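Local atomic coordinates of L-asparaginase 1 (Escherichia coli, PDB entry 6NXC), a protein that catalyses the hydrolysis of L-asparagine to L-aspartate and ammonium, working as an allosteric homotetramer. Residues B[111-115]-B[180-184]; B[134-138]-B[169-173]. The protein carries 1 engineered substitution. All blocks are in the same frame, centred on the assembly; numbering follows the deposited sequence.

Contact 1: B[111-115]-B[180-184]. Engineered in segment 180-184: A182 (natural residue Thr). With EDO (1,2-ethanediol), chain R.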
loop_
_atom_site.group_PDB
_atom_site.type_symbol
_atom_site.label_atom_id
_atom_site.label_comp_id
_atom_site.label_asym_id
_atom_site.label_seq_id
_atom_site.Cartn_x
_atom_site.Cartn_y
_atom_site.Cartn_z
ATOM N N THR B 111 1.713 -5.698 23.069
ATOM C CA THR B 111 1.069 -5.127 21.853
ATOM C C THR B 111 -0.473 -5.224 21.936
ATOM O O THR B 111 -1.170 -4.349 21.359
ATOM C CB THR B 111 1.599 -5.795 20.567
ATOM O OG1 THR B 111 1.303 -7.201 20.720
ATOM C CG2 THR B 111 3.067 -5.448 20.407
ATOM N N ASP B 112 -1.050 -6.180 22.648
ATOM C CA ASP B 112 -2.501 -6.468 22.478
ATOM C C ASP B 112 -3.346 -5.250 22.826
ATOM O O ASP B 112 -4.370 -5.009 22.142
ATOM C CB ASP B 112 -2.924 -7.699 23.277
ATOM C CG ASP B 112 -2.655 -9.029 22.589
ATOM O OD1 ASP B 112 -2.213 -9.053 21.461
ATOM O OD2 ASP B 112 -2.855 -10.020 23.265
ATOM N N THR B 113 -2.980 -4.467 23.841
ATOM C CA THR B 113 -3.826 -3.318 24.265
ATOM C C THR B 113 -2.983 -2.049 24.265
ATOM O O THR B 113 -3.419 -1.052 24.833
ATOM C CB THR B 113 -4.568 -3.577 25.568
ATOM O OG1 THR B 113 -3.606 -3.557 26.652
ATOM C CG2 THR B 113 -5.335 -4.873 25.548
ATOM N N MET B 114 -1.889 -2.040 23.578
ATOM C CA MET B 114 -1.002 -0.829 23.529
ATOM C C MET B 114 -1.761 0.392 22.991
ATOM O O MET B 114 -1.500 1.476 23.494
ATOM C CB MET B 114 0.136 -1.038 22.544
ATOM C CG MET B 114 1.267 -0.119 22.836
ATOM S SD MET B 114 2.636 -0.358 21.564
ATOM C CE MET B 114 3.184 -1.911 22.029
ATOM N N ALA B 115 -2.630 0.198 21.998
ATOM C CA ALA B 115 -3.344 1.358 21.465
ATOM C C ALA B 115 -4.351 1.882 22.494
ATOM O O ALA B 115 -4.644 3.132 22.431
ATOM C CB ALA B 115 -3.938 1.026 20.126
ATOM N N ARG B 180 -4.893 7.814 17.680
ATOM C CA ARG B 180 -5.362 7.455 16.335
ATOM C C ARG B 180 -5.004 6.031 15.948
ATOM O O ARG B 180 -5.281 5.671 14.831
ATOM C CB ARG B 180 -4.711 8.455 15.360
ATOM C CG ARG B 180 -5.248 9.851 15.541
ATOM C CD ARG B 180 -6.698 9.974 14.988
ATOM N NE ARG B 180 -6.995 11.358 14.723
ATOM C CZ ARG B 180 -7.835 11.759 13.793
ATOM N NH1 ARG B 180 -7.980 13.030 13.516
ATOM N NH2 ARG B 180 -8.515 10.864 13.097
ATOM N N THR B 181 -4.317 5.312 16.838
ATOM C CA THR B 181 -3.763 3.990 16.492
ATOM C C THR B 181 -4.709 2.850 16.820
ATOM O O THR B 181 -5.614 2.958 17.719
ATOM C CB THR B 181 -2.468 3.633 17.185
ATOM O OG1 THR B 181 -2.679 3.610 18.592
ATOM C CG2 THR B 181 -1.376 4.569 16.823
ATOM N N ALA B 182 -4.477 1.746 16.123
ATOM C CA ALA B 182 -5.198 0.475 16.421
ATOM C C ALA B 182 -4.228 -0.637 16.014
ATOM O O ALA B 182 -3.441 -0.442 15.017
ATOM C CB ALA B 182 -6.490 0.360 15.681
ATOM N N LYS B 183 -4.266 -1.746 16.721
ATOM C CA LYS B 183 -3.483 -2.924 16.303
ATOM C C LYS B 183 -4.239 -3.532 15.141
ATOM O O LYS B 183 -5.166 -4.220 15.424
ATOM C CB LYS B 183 -3.284 -3.992 17.370
ATOM C CG LYS B 183 -2.317 -5.098 17.013
ATOM C CD LYS B 183 -2.016 -5.955 18.259
ATOM C CE LYS B 183 -1.198 -7.172 17.945
ATOM N NZ LYS B 183 -0.865 -7.947 19.182
ATOM N N ALA B 184 -3.721 -3.440 13.940
ATOM C CA ALA B 184 -4.463 -3.825 12.720
ATOM C C ALA B 184 -3.945 -5.162 12.203
ATOM O O ALA B 184 -4.672 -5.836 11.458
ATOM C CB ALA B 184 -4.332 -2.736 11.695
HETATM C C1 EDO R . 0.342 -11.101 18.571
HETATM O O1 EDO R . -0.495 -10.181 17.914
HETATM C C2 EDO R . 0.045 -11.392 20.028
HETATM O O2 EDO R . -1.381 -11.461 20.434
#
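K183 reaches from 180-184 to two side chains of 111-115, and two hydrogen bonds from its amine join the segments. Its NZ donates to T111 OG1 over 2.8 Å. With CG of K183 opposite the backbone N (chi1 -171°) and the chain straight beyond it, the amine is laid beside the turn. T111 OG1 sits between its own N and carbonyl carbon (chi1 59°), which turns it to meet the amine; Q138 OE1 is a weak second partner. The ionic part is a salt bridge in which K183 NZ lies 2.9 Å from D112 OD1, nearly in line with the C-O bond. D112 OD2 instead meets N266 of the second subunit. A bound ethanediol, probably from the crystallisation liquor, hydrogen-bonds both: O1 accepts from K183 NZ (2.6 Å) and O2 donates to D112 OD1 (2.7 Å).

Van der Waals contact is made at the helix start, where A115 CB lies 3.3 Å from T181 OG1, a hydroxyl bonded to G178 O, and 4.0 Å from A182 CA. The engineered A182 points its methyl away and touches the bound asparagine.

T111 and D112 bind substrate, and here their backbone N atoms hold a citrate. Their side chains hold the amine beside that site, as in the Thr-Asp-Lys triad of asparaginases.

Contact 2: B[134-138]-B[169-173]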
loop_
_atom_site.group_PDB
_atom_site.type_symbol
_atom_site.label_atom_id
_atom_site.label_comp_id
_atom_site.label_asym_id
_atom_site.label_seq_id
_atom_site.Cartn_x
_atom_site.Cartn_y
_atom_site.Cartn_z
ATOM N N VAL B 134 4.754 5.079 23.547
ATOM C CA VAL B 134 4.467 3.688 23.881
ATOM C C VAL B 134 5.066 2.841 22.756
ATOM O O VAL B 134 4.838 3.163 21.599
ATOM C CB VAL B 134 2.952 3.486 24.059
ATOM C CG1 VAL B 134 2.608 2.123 24.568
ATOM C CG2 VAL B 134 2.304 4.567 24.965
ATOM N N THR B 135 5.691 1.747 23.121
ATOM C CA THR B 135 6.278 0.748 22.175
ATOM C C THR B 135 6.346 -0.633 22.815
ATOM O O THR B 135 6.064 -0.820 23.996
ATOM C CB THR B 135 7.630 1.271 21.623
ATOM O OG1 THR B 135 7.860 0.581 20.385
ATOM C CG2 THR B 135 8.831 1.064 22.526
ATOM N N GLY B 136 6.750 -1.602 22.003
ATOM C CA GLY B 136 6.888 -2.986 22.407
ATOM C C GLY B 136 7.289 -3.812 21.220
ATOM O O GLY B 136 8.077 -3.302 20.402
ATOM N N SER B 137 6.985 -5.103 21.271
ATOM C CA SER B 137 7.418 -5.943 20.167
ATOM C C SER B 137 6.501 -7.123 20.011
ATOM O O SER B 137 5.745 -7.512 20.934
ATOM C CB SER B 137 8.828 -6.435 20.390
ATOM O OG SER B 137 8.870 -7.168 21.566
ATOM N N GLN B 138 6.461 -7.578 18.800
ATOM C CA GLN B 138 5.658 -8.745 18.438
ATOM C C GLN B 138 6.392 -10.026 18.828
ATOM O O GLN B 138 5.718 -11.048 18.950
ATOM C CB GLN B 138 5.393 -8.798 16.939
ATOM C CG GLN B 138 4.425 -7.759 16.468
ATOM C CD GLN B 138 2.986 -8.200 16.597
ATOM O OE1 GLN B 138 2.521 -8.352 17.744
ATOM N NE2 GLN B 138 2.302 -8.376 15.467
ATOM N N LEU B 169 2.873 6.444 19.693
ATOM C CA LEU B 169 3.098 5.002 19.645
ATOM C C LEU B 169 4.129 4.767 18.538
ATOM O O LEU B 169 3.880 5.252 17.398
ATOM C CB LEU B 169 1.758 4.259 19.408
ATOM C CG LEU B 169 1.853 2.756 19.540
ATOM C CD1 LEU B 169 0.454 2.233 19.917
ATOM C CD2 LEU B 169 2.418 2.142 18.275
ATOM N N PHE B 170 5.260 4.147 18.861
ATOM C CA PHE B 170 6.357 3.849 17.876
ATOM C C PHE B 170 6.376 2.382 17.531
ATOM O O PHE B 170 6.385 1.577 18.477
ATOM C CB PHE B 170 7.734 4.213 18.421
ATOM C CG PHE B 170 8.692 4.219 17.294
ATOM C CD1 PHE B 170 9.292 2.979 16.927
ATOM C CD2 PHE B 170 8.956 5.358 16.580
ATOM C CE1 PHE B 170 10.141 2.950 15.848
ATOM C CE2 PHE B 170 9.802 5.298 15.476
ATOM C CZ PHE B 170 10.320 4.089 15.079
ATOM N N PHE B 171 6.206 2.052 16.288
ATOM C CA PHE B 171 6.341 0.647 15.865
ATOM C C PHE B 171 6.836 0.546 14.437
ATOM O O PHE B 171 6.317 1.254 13.601
ATOM C CB PHE B 171 4.976 -0.034 16.095
ATOM C CG PHE B 171 5.051 -1.427 16.629
ATOM C CD1 PHE B 171 5.153 -1.651 17.976
ATOM C CD2 PHE B 171 4.949 -2.501 15.783
ATOM C CE1 PHE B 171 5.181 -2.942 18.471
ATOM C CE2 PHE B 171 5.095 -3.774 16.260
ATOM C CZ PHE B 171 5.153 -4.002 17.623
ATOM N N ASN B 172 7.824 -0.328 14.150
ATOM C CA ASN B 172 8.176 -0.607 12.733
ATOM C C ASN B 172 8.462 0.673 11.941
ATOM O O ASN B 172 7.851 0.918 10.887
ATOM C CB ASN B 172 7.019 -1.367 12.090
ATOM C CG ASN B 172 7.393 -2.002 10.752
ATOM O OD1 ASN B 172 6.724 -1.799 9.735
ATOM N ND2 ASN B 172 8.443 -2.782 10.780
ATOM N N ASN B 173 9.335 1.530 12.457
ATOM C CA ASN B 173 9.889 2.720 11.799
ATOM C C ASN B 173 8.899 3.847 11.647
ATOM O O ASN B 173 9.158 4.714 10.762
ATOM C CB ASN B 173 10.529 2.337 10.432
ATOM C CG ASN B 173 11.684 1.382 10.655
ATOM O OD1 ASN B 173 11.654 0.271 10.180
ATOM N ND2 ASN B 173 12.561 1.743 11.530
#
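V134 O accepts F170 N-H at 2.9 Å, one of the backbone bonds between parallel strands 132-135 and 167-171. The same oxygen also receives a CA-H...O contact from L169 CA at 3.2 Å. V134 and L169 are paired in register, their side chains on one face of the sheet. One residue further on, the T135 hydroxyl donates to F170 O over 2.6 Å, tilted 34° from the carbonyl plane. T135 OG1 can reach it because it stands opposite its own N (chi1 -157°), beside the carbonyl carbon.

Further along, the F171 ring lies against G136, S137 and Q138. Its CE1 lies 3.5 Å from G136 O, and its CZ is 4.0 Å from Q138 CG. The Q138 side chain crosses that of F171 at about a right angle, with amide and ring planes 74° apart. G136 N is buried here and has no partner in the model.

In the second shell, N151 ties the two ends together, bonding G136 O and N172 N. Q138 NE2 is held by G188 O and A186 O, and D147 takes Q138 N, while F192 meets the F171 ring edge-to-face.

Helix 148-161 is the crossover of this beta-alpha-beta unit and packs on T135, F170 and F171. Helix 114-124 covers V134 and L169, and strands 104-108 and 174-177 continue the sheet on either side.

In the fold
Both contacts are buried in the N-terminal part of the chain, their centres about 10 Å apart, and contact 2 is nested along the sequence inside the loop that contact 1 closes. They share a border: M114 at the start of helix 114-124 packs on V134 and T135, and T111 CG2 lies 3.4 Å from S137 O. Contact 2 belongs to the central sheet, and one strand-to-strand backbone bond, a threonine hydroxyl and an aromatic ring make it up. Contact 1 lies where a turn meets short strand 182-183, beside the citrate and the second subunit; there charged and hydroxyl groups prevail, and D112 and K183 are partly exposed.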